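Local atomic coordinates of Alpha/beta hydrolase (Novosphingobium aromaticivorans, PDB entry 3BWX), a protein that probably acts as a hydrolase of the alpha/beta-hydrolase fold, and binds calcium in the crystal. Residues Leu33-Leu38 with Gln85-Leu90; Leu109-Leu114 with Asp223-Arg228; Asp217-Phe222 with Ala243-Lys248. The protein carries 1 engineered substitution. All blocks are in the same frame, centred on the assembly; numbering follows the deposited sequence. Where two conformers were deposited one is given.

The three contacts form a series along one flank of the central sheet. Interaction 1 sets helix 80-94 against strand 32-35, interaction 2 joins helix 106-117 to helix 219-225, and interaction 3 continues from helix 219-225 to helix 243-250. Interactions 1 and 2 have centres about 14 Å apart and meet where Leu35 CD1 lies 3.7 Å from Thr111 OG1. Interactions 2 and 3, about 11 Å apart between centres, share helix 219-225, with Met112 SE 3.9 Å from Phe222 CA. Interactions 1 and 3 do not touch. Leu35 and Thr111 also pack against what is probably the nucleophile elbow, whereas the calcium site seen at Pro205 and Ala208 takes no part in any of the three.

Interaction 1 (Leu33-Leu38 with Gln85-Leu90); sequences LCLPGL and QDLEAL. With EDO (1,2-ethanediol), chain Q.
Leu35 and Leu87 meet tip to tip, and here the packing is tightest: CD2 of Leu35 lies 3.7 Å from CD2 of Leu87, while CD1 of Leu35 is 4.1 Å from CD1 of Leu87. Both methyls of each leucine therefore share the join. In both residues CG stands anti to the carbonyl carbon (chi1 -58° in Leu35, -76° in Leu87), which carries the branches across the 9.5 Å between Leu35 CA and Leu87 CA. The second pair is looser. Leu33 and Leu90 pass alongside each other, pointing opposite ways, and meet through one methyl each, with Leu33 CD1 4.0 Å from Leu90 CD2. All four leucines are buried, and no hydrogen bond spans the two segments. Solvent is reached at Gln85, which takes no part in the leucine packing. Beyond the strand, Pro36 O and Gly37 O each accept a hydrogen bond from a 1,2-ethanediol, probably a crystallisation additive; in this fold the corresponding loop commonly contributes to the oxyanion hole. Strand 32-35 runs parallel between 58-61 and 99-104, and helix 80-94 covers it beside helix 106-117, with Leu87 on Leu110, Leu35 on Thr111 and Leu90 on Trp10 of strand 6-11.

Interaction 2 (Leu109-Leu114 with Asp223-Arg228); sequences LLTMLL and DALATR
Ala224 O, just ahead of the Leu225 that packs on Met112, is gripped twice by Thr227: OG1 of Thr227 donates to Ala224 O at 2.7 Å, in the carbonyl plane, and Thr227 N reaches the same oxygen at 3.3 Å. A type I beta turn from Leu225 to Arg228 follows, leading out of helix 219-225 toward strand 230-235 of the alpha/beta-hydrolase sheet. The contact itself is apolar and buried. Leu225 packs against two consecutive residues of helix 106-117, Thr111 and Met112, on the helix that follows the probable nucleophile elbow. CG of Leu225 extends opposite its own amide nitrogen (chi1 -176°), which sends both methyls across to that helix. Thr111 offers its methyl: CG2 touches Leu225 CD2 at 4.0 Å and Leu225 CD1 at 4.1 Å. The hydroxyl points elsewhere and bonds to Gly107 O within its own helix, so the polar end of Thr111 is satisfied away from the leucine. Leu225 also packs on Ile122, Ala125 and Leu127 of strand 122-128, so it touches both helix 106-117 and the sheet. Met112, a selenomethionine, crosses Leu225 at about a right angle and touches it midway along its chain, through CG, 3.7 Å from Leu225 CD2.

Interaction 3 (Asp217-Phe222 with Ala243-Lys248); sequences DMWPLF and AQTAAK
Two neighbouring helices of the alpha/beta-hydrolase fold, 219-225 and 243-250, are bridged here by the indole of Trp219 reaching Thr245 and Lys248. The six-membered end of the ring does the touching. Its CH2 atom comes within 3.7 Å of Lys248 CB, an oblique approach in which the two side chains cross at about a right angle. Beyond CG the lysine chain is extended and carries its ammonium end away from the tryptophan, so the aliphatic root rather than the charge makes the contact. Thr245 meets the ring twice: its carbonyl oxygen O lies at the ring edge, 4.0 Å from Trp219 CH2, and its methyl CG2 is 4.2 Å from Trp219 CZ2. Helix 219-225 precedes strand 230-235, and helix 243-250 forms the beta-alpha-beta crossover from that strand to the parallel strand 255-260. Glu133 ties the two helices together by polar bonds, taking Trp219 NE1 on OE2 and Thr245 OG1 on OE1, which probably restrains the rotation of the indole. The root of the tryptophan is anchored too. Its amide N donates a capping bond to Asp217 OD1, 3.0 Å long with an N-H...O angle of 153°, entering from above the carboxylate plane. Pro132 and Met249 pack against both Trp219 and Phe222, and Arg252 also touches the indole.

Interaction 1 (Leu33-Leu38 with Gln85-Leu90)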
loop_
_atom_site.group_PDB
_atom_site.type_symbol
_atom_site.label_atom_id
_atom_site.label_comp_id
_atom_site.label_asym_id
_atom_site.label_seq_id
_atom_site.Cartn_x
_atom_site.Cartn_y
_atom_site.Cartn_z
ATOM N N LEU A 33 -7.682 -7.987 0.410
ATOM C CA LEU A 33 -7.758 -6.527 0.321
ATOM C C LEU A 33 -6.344 -5.945 0.277
ATOM O O LEU A 33 -5.536 -6.217 1.182
ATOM C CB LEU A 33 -8.484 -5.974 1.546
ATOM C CG LEU A 33 -8.672 -4.484 1.803
ATOM C CD1 LEU A 33 -9.687 -3.924 0.840
ATOM C CD2 LEU A 33 -9.166 -4.212 3.240
ATOM N N CYS A 34 -6.001 -5.237 -0.797
ATOM C CA CYS A 34 -4.658 -4.715 -1.025
ATOM C C CYS A 34 -4.666 -3.226 -0.778
ATOM O O CYS A 34 -5.367 -2.505 -1.487
ATOM C CB CYS A 34 -4.230 -5.009 -2.442
ATOM S SG CYS A 34 -4.071 -6.770 -2.840
ATOM N N LEU A 35 -3.898 -2.780 0.197
ATOM C CA LEU A 35 -3.902 -1.428 0.645
ATOM C C LEU A 35 -2.597 -0.739 0.261
ATOM O O LEU A 35 -1.522 -1.157 0.699
ATOM C CB LEU A 35 -4.162 -1.367 2.143
ATOM C CG LEU A 35 -5.478 -2.017 2.588
ATOM C CD1 LEU A 35 -5.550 -1.873 4.118
ATOM C CD2 LEU A 35 -6.675 -1.447 1.824
ATOM N N PRO A 36 -2.673 0.300 -0.586
ATOM C CA PRO A 36 -1.456 0.946 -1.067
ATOM C C PRO A 36 -0.796 1.884 -0.056
ATOM O O PRO A 36 -1.372 2.228 0.964
ATOM C CB PRO A 36 -1.925 1.799 -2.260
ATOM C CG PRO A 36 -3.334 1.491 -2.469
ATOM C CD PRO A 36 -3.879 0.873 -1.223
ATOM N N GLY A 37 0.419 2.278 -0.410
ATOM C CA GLY A 37 1.171 3.263 0.307
ATOM C C GLY A 37 0.647 4.677 0.122
ATOM O O GLY A 37 -0.286 4.945 -0.635
ATOM N N LEU A 38 1.278 5.609 0.826
ATOM C CA LEU A 38 0.798 6.984 0.992
ATOM C C LEU A 38 0.424 7.649 -0.302
ATOM O O LEU A 38 -0.604 8.272 -0.366
ATOM C CB LEU A 38 1.881 7.795 1.755
ATOM C CG LEU A 38 1.637 9.273 2.033
ATOM C CD1 LEU A 38 0.555 9.469 3.058
ATOM C CD2 LEU A 38 2.977 9.923 2.509
ATOM N N GLN A 85 -11.572 5.072 8.464
ATOM C CA GLN A 85 -13.022 5.163 8.400
ATOM C C GLN A 85 -13.560 4.820 7.000
ATOM O O GLN A 85 -14.551 4.141 6.855
ATOM C CB GLN A 85 -13.548 6.540 8.837
ATOM C CG GLN A 85 -15.111 6.617 8.878
ATOM C CD GLN A 85 -15.710 8.064 8.921
ATOM O OE1 GLN A 85 -15.854 8.766 7.892
ATOM N NE2 GLN A 85 -16.106 8.487 10.132
ATOM N N ASP A 86 -12.877 5.292 5.963
ATOM C CA ASP A 86 -13.305 5.044 4.617
ATOM C C ASP A 86 -13.196 3.538 4.321
ATOM O O ASP A 86 -14.021 3.002 3.610
ATOM C CB ASP A 86 -12.450 5.862 3.623
ATOM C CG ASP A 86 -12.645 7.356 3.743
ATOM O OD1 ASP A 86 -13.667 7.831 4.295
ATOM O OD2 ASP A 86 -11.799 8.073 3.173
ATOM N N LEU A 87 -12.166 2.884 4.830
ATOM C CA LEU A 87 -12.057 1.437 4.606
ATOM C C LEU A 87 -13.160 0.677 5.386
ATOM O O LEU A 87 -13.690 -0.324 4.899
ATOM C CB LEU A 87 -10.702 0.930 5.028
ATOM C CG LEU A 87 -9.573 1.264 4.026
ATOM C CD1 LEU A 87 -8.207 1.163 4.723
ATOM C CD2 LEU A 87 -9.681 0.446 2.757
ATOM N N GLU A 88 -13.460 1.113 6.632
ATOM C CA GLU A 88 -14.593 0.526 7.345
ATOM C C GLU A 88 -15.873 0.677 6.526
ATOM O O GLU A 88 -16.719 -0.248 6.471
ATOM C CB GLU A 88 -14.748 1.138 8.734
ATOM C CG GLU A 88 -13.624 0.831 9.683
ATOM C CD GLU A 88 -13.565 -0.614 10.173
ATOM O OE1 GLU A 88 -14.345 -1.478 9.720
ATOM O OE2 GLU A 88 -12.668 -0.923 10.980
ATOM N N ALA A 89 -16.033 1.810 5.860
ATOM C CA ALA A 89 -17.211 2.040 5.027
ATOM C C ALA A 89 -17.233 1.082 3.809
ATOM O O ALA A 89 -18.284 0.563 3.447
ATOM C CB ALA A 89 -17.292 3.491 4.539
ATOM N N LEU A 90 -16.078 0.861 3.163
ATOM C CA LEU A 90 -15.977 -0.133 2.103
ATOM C C LEU A 90 -16.383 -1.523 2.598
ATOM O O LEU A 90 -17.203 -2.207 1.957
ATOM C CB LEU A 90 -14.548 -0.188 1.553
ATOM C CG LEU A 90 -14.225 -1.302 0.575
ATOM C CD1 LEU A 90 -15.021 -1.202 -0.705
ATOM C CD2 LEU A 90 -12.694 -1.327 0.247
HETATM C C1 EDO Q . -3.125 6.297 1.291
HETATM O O1 EDO Q . -2.939 5.693 -0.008
HETATM C C2 EDO Q . -3.070 5.175 2.337
HETATM O O2 EDO Q . -1.752 4.613 2.408
#

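Interaction 2 (Leu109-Leu114 with Asp223-Arg228)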
loop_
_atom_site.group_PDB
_atom_site.type_symbol
_atom_site.label_atom_id
_atom_site.label_comp_id
_atom_site.label_asym_id
_atom_site.label_seq_id
_atom_site.Cartn_x
_atom_site.Cartn_y
_atom_site.Cartn_z
ATOM N N LEU A 109 0.128 0.153 8.055
ATOM C CA LEU A 109 -0.413 0.808 9.236
ATOM C C LEU A 109 -1.946 0.673 9.301
ATOM O O LEU A 109 -2.539 0.369 10.333
ATOM C CB LEU A 109 -0.010 2.286 9.308
ATOM C CG LEU A 109 -0.729 3.171 10.335
ATOM N N LEU A 110 -2.613 0.897 8.184
ATOM C CA LEU A 110 -4.083 0.779 8.133
ATOM C C LEU A 110 -4.520 -0.660 8.407
ATOM O O LEU A 110 -5.568 -0.935 9.009
ATOM C CB LEU A 110 -4.568 1.243 6.764
ATOM C CG LEU A 110 -4.453 2.778 6.605
ATOM C CD1 LEU A 110 -4.839 3.281 5.194
ATOM C CD2 LEU A 110 -5.252 3.539 7.667
ATOM N N THR A 111 -3.710 -1.613 7.951
ATOM C CA THR A 111 -3.980 -3.017 8.225
ATOM C C THR A 111 -3.927 -3.311 9.749
ATOM O O THR A 111 -4.800 -3.957 10.300
ATOM C CB THR A 111 -2.966 -3.921 7.497
ATOM O OG1 THR A 111 -3.151 -3.815 6.086
ATOM C CG2 THR A 111 -3.147 -5.410 7.908
HETATM N N MSE A 112 -2.943 -2.746 10.431
HETATM C CA MSE A 112 -2.904 -2.879 11.899
HETATM C C MSE A 112 -4.100 -2.237 12.595
HETATM O O MSE A 112 -4.715 -2.828 13.483
HETATM C CB MSE A 112 -1.581 -2.329 12.436
HETATM C CG MSE A 112 -0.369 -3.104 12.007
HETATM SE SE MSE A 112 1.330 -2.339 12.731
HETATM C CE MSE A 112 2.349 -2.126 11.122
ATOM N N LEU A 113 -4.523 -1.075 12.081
ATOM C CA LEU A 113 -5.636 -0.337 12.628
ATOM C C LEU A 113 -6.961 -1.099 12.398
ATOM O O LEU A 113 -7.808 -1.209 13.296
ATOM C CB LEU A 113 -5.637 1.075 12.036
ATOM C CG LEU A 113 -4.535 1.951 12.640
ATOM C CD1 LEU A 113 -4.401 3.187 11.757
ATOM C CD2 LEU A 113 -4.826 2.287 14.151
ATOM N N LEU A 114 -7.118 -1.687 11.213
ATOM C CA LEU A 114 -8.302 -2.523 10.939
ATOM C C LEU A 114 -8.302 -3.747 11.855
ATOM O O LEU A 114 -9.366 -4.110 12.387
ATOM C CB LEU A 114 -8.327 -3.002 9.502
ATOM C CG LEU A 114 -8.686 -1.959 8.479
ATOM C CD1 LEU A 114 -8.360 -2.463 7.059
ATOM C CD2 LEU A 114 -10.139 -1.517 8.587
ATOM N N ASP A 223 1.094 -6.202 17.677
ATOM C CA ASP A 223 0.920 -7.449 18.423
ATOM C C ASP A 223 -0.465 -8.030 18.252
ATOM O O ASP A 223 -0.619 -9.267 18.132
ATOM C CB ASP A 223 1.297 -7.268 19.885
ATOM C CG ASP A 223 2.752 -7.541 20.134
ATOM O OD1 ASP A 223 3.190 -8.646 19.743
ATOM O OD2 ASP A 223 3.472 -6.716 20.737
ATOM N N ALA A 224 -1.481 -7.173 18.149
ATOM C CA ALA A 224 -2.817 -7.669 17.915
ATOM C C ALA A 224 -2.911 -8.312 16.530
ATOM O O ALA A 224 -3.485 -9.384 16.374
ATOM C CB ALA A 224 -3.863 -6.563 18.086
ATOM N N LEU A 225 -2.340 -7.648 15.529
ATOM C CA LEU A 225 -2.253 -8.249 14.193
ATOM C C LEU A 225 -1.507 -9.590 14.175
ATOM O O LEU A 225 -1.923 -10.537 13.492
ATOM C CB LEU A 225 -1.611 -7.279 13.175
ATOM C CG LEU A 225 -1.536 -7.706 11.703
ATOM C CD1 LEU A 225 -2.925 -7.992 11.077
ATOM C CD2 LEU A 225 -0.829 -6.648 10.892
ATOM N N ALA A 226 -0.390 -9.652 14.896
ATOM C CA ALA A 226 0.433 -10.844 14.964
ATOM C C ALA A 226 -0.182 -12.022 15.683
ATOM O O ALA A 226 0.408 -13.109 15.680
ATOM C CB ALA A 226 1.765 -10.496 15.609
ATOM N N THR A 227 -1.332 -11.839 16.336
ATOM C CA THR A 227 -2.120 -12.994 16.763
ATOM C C THR A 227 -2.787 -13.797 15.623
ATOM O O THR A 227 -3.349 -14.883 15.870
ATOM C CB THR A 227 -3.225 -12.618 17.815
ATOM O OG1 THR A 227 -4.263 -11.858 17.175
ATOM C CG2 THR A 227 -2.642 -11.833 19.001
ATOM N N ARG A 228 -2.753 -13.258 14.394
ATOM C CA ARG A 228 -3.332 -13.868 13.222
ATOM C C ARG A 228 -2.144 -14.259 12.339
ATOM O O ARG A 228 -1.060 -13.684 12.521
ATOM C CB ARG A 228 -4.236 -12.864 12.512
ATOM C CG ARG A 228 -5.251 -12.171 13.476
ATOM C CD ARG A 228 -6.217 -13.161 14.135
ATOM N NE ARG A 228 -6.844 -13.887 13.060
ATOM C CZ ARG A 228 -6.887 -15.198 12.918
ATOM N NH1 ARG A 228 -6.456 -16.011 13.878
ATOM N NH2 ARG A 228 -7.394 -15.705 11.808
#

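Interaction 3 (Asp217-Phe222 with Ala243-Lys248)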
loop_
_atom_site.group_PDB
_atom_site.type_symbol
_atom_site.label_atom_id
_atom_site.label_comp_id
_atom_site.label_asym_id
_atom_site.label_seq_id
_atom_site.Cartn_x
_atom_site.Cartn_y
_atom_site.Cartn_z
ATOM N N ASP A 217 2.569 4.410 20.924
ATOM C CA ASP A 217 3.402 3.221 20.805
ATOM C C ASP A 217 2.591 2.279 19.924
ATOM O O ASP A 217 1.462 1.926 20.280
ATOM C CB ASP A 217 3.659 2.664 22.206
ATOM C CG ASP A 217 4.325 1.310 22.222
ATOM O OD1 ASP A 217 4.776 0.772 21.167
ATOM O OD2 ASP A 217 4.393 0.795 23.358
HETATM N N MSE A 218 3.132 1.928 18.752
HETATM C CA MSE A 218 2.417 1.023 17.828
HETATM C C MSE A 218 2.683 -0.450 17.993
HETATM O O MSE A 218 2.032 -1.267 17.333
HETATM C CB MSE A 218 2.650 1.426 16.387
HETATM C CG MSE A 218 2.091 2.819 16.127
HETATM SE SE MSE A 218 2.172 3.212 14.268
HETATM C CE MSE A 218 4.115 3.359 14.084
ATOM N N TRP A 219 3.551 -0.812 18.920
ATOM C CA TRP A 219 3.737 -2.237 19.205
ATOM C C TRP A 219 2.431 -2.975 19.558
ATOM O O TRP A 219 2.237 -4.100 19.101
ATOM C CB TRP A 219 4.818 -2.412 20.247
ATOM C CG TRP A 219 6.165 -2.302 19.637
ATOM C CD1 TRP A 219 7.029 -1.263 19.754
ATOM C CD2 TRP A 219 6.787 -3.255 18.782
ATOM N NE1 TRP A 219 8.169 -1.520 19.035
ATOM C CE2 TRP A 219 8.049 -2.744 18.433
ATOM C CE3 TRP A 219 6.416 -4.504 18.305
ATOM C CZ2 TRP A 219 8.945 -3.454 17.612
ATOM C CZ3 TRP A 219 7.294 -5.207 17.481
ATOM C CH2 TRP A 219 8.547 -4.686 17.153
ATOM N N PRO A 220 1.548 -2.356 20.366
ATOM C CA PRO A 220 0.269 -3.019 20.653
ATOM C C PRO A 220 -0.573 -3.305 19.429
ATOM O O PRO A 220 -1.228 -4.329 19.379
ATOM C CB PRO A 220 -0.443 -1.991 21.564
ATOM C CG PRO A 220 0.677 -1.318 22.272
ATOM C CD PRO A 220 1.697 -1.132 21.175
ATOM N N LEU A 221 -0.539 -2.421 18.435
ATOM C CA LEU A 221 -1.289 -2.625 17.194
ATOM C C LEU A 221 -0.634 -3.785 16.391
ATOM O O LEU A 221 -1.307 -4.656 15.843
ATOM C CB LEU A 221 -1.338 -1.345 16.358
ATOM C CG LEU A 221 -2.018 -0.139 16.997
ATOM C CD1 LEU A 221 -1.781 1.068 16.108
ATOM C CD2 LEU A 221 -3.503 -0.368 17.140
ATOM N N PHE A 222 0.680 -3.818 16.353
ATOM C CA PHE A 222 1.353 -4.916 15.685
ATOM C C PHE A 222 1.022 -6.227 16.358
ATOM O O PHE A 222 0.691 -7.233 15.736
ATOM C CB PHE A 222 2.877 -4.695 15.688
ATOM C CG PHE A 222 3.635 -5.912 15.236
ATOM C CD1 PHE A 222 3.736 -6.245 13.882
ATOM C CD2 PHE A 222 4.172 -6.792 16.160
ATOM C CE1 PHE A 222 4.314 -7.442 13.475
ATOM C CE2 PHE A 222 4.738 -7.986 15.739
ATOM C CZ PHE A 222 4.849 -8.286 14.416
ATOM N N ALA A 243 16.284 -3.669 10.092
ATOM C CA ALA A 243 16.458 -5.102 10.311
ATOM C C ALA A 243 16.155 -5.500 11.754
ATOM O O ALA A 243 15.551 -6.553 12.018
ATOM C CB ALA A 243 17.869 -5.566 9.901
ATOM N N GLN A 244 16.549 -4.632 12.683
ATOM C CA GLN A 244 16.315 -4.868 14.093
ATOM C C GLN A 244 14.820 -4.948 14.440
ATOM O O GLN A 244 14.381 -5.861 15.134
ATOM C CB GLN A 244 17.017 -3.787 14.939
ATOM C CG GLN A 244 17.383 -4.312 16.297
ATOM C CD GLN A 244 17.967 -3.270 17.267
ATOM O OE1 GLN A 244 18.753 -2.406 16.897
ATOM N NE2 GLN A 244 17.571 -3.375 18.524
ATOM N N THR A 245 14.042 -3.988 13.955
ATOM C CA THR A 245 12.597 -3.966 14.208
ATOM C C THR A 245 11.901 -5.188 13.591
ATOM O O THR A 245 11.025 -5.836 14.201
ATOM C CB THR A 245 11.984 -2.662 13.647
ATOM O OG1 THR A 245 12.553 -1.518 14.329
ATOM C CG2 THR A 245 10.481 -2.673 13.804
ATOM N N ALA A 246 12.304 -5.513 12.371
ATOM C CA ALA A 246 11.793 -6.715 11.670
ATOM C C ALA A 246 12.090 -7.999 12.434
ATOM O O ALA A 246 11.232 -8.842 12.546
ATOM C CB ALA A 246 12.304 -6.791 10.218
ATOM N N ALA A 247 13.296 -8.145 12.979
ATOM C CA ALA A 247 13.621 -9.353 13.775
ATOM C C ALA A 247 12.777 -9.398 15.064
ATOM O O ALA A 247 12.309 -10.462 15.441
ATOM C CB ALA A 247 15.106 -9.441 14.089
ATOM N N LYS A 248 12.526 -8.249 15.685
ATOM C CA LYS A 248 11.578 -8.190 16.812
ATOM C C LYS A 248 10.160 -8.614 16.422
ATOM O O LYS A 248 9.532 -9.379 17.122
ATOM C CB LYS A 248 11.611 -6.817 17.485
ATOM C CG LYS A 248 12.863 -6.556 18.288
ATOM C CD LYS A 248 13.022 -5.073 18.540
ATOM C CE LYS A 248 14.122 -4.798 19.580
ATOM N NZ LYS A 248 14.173 -3.346 19.908
#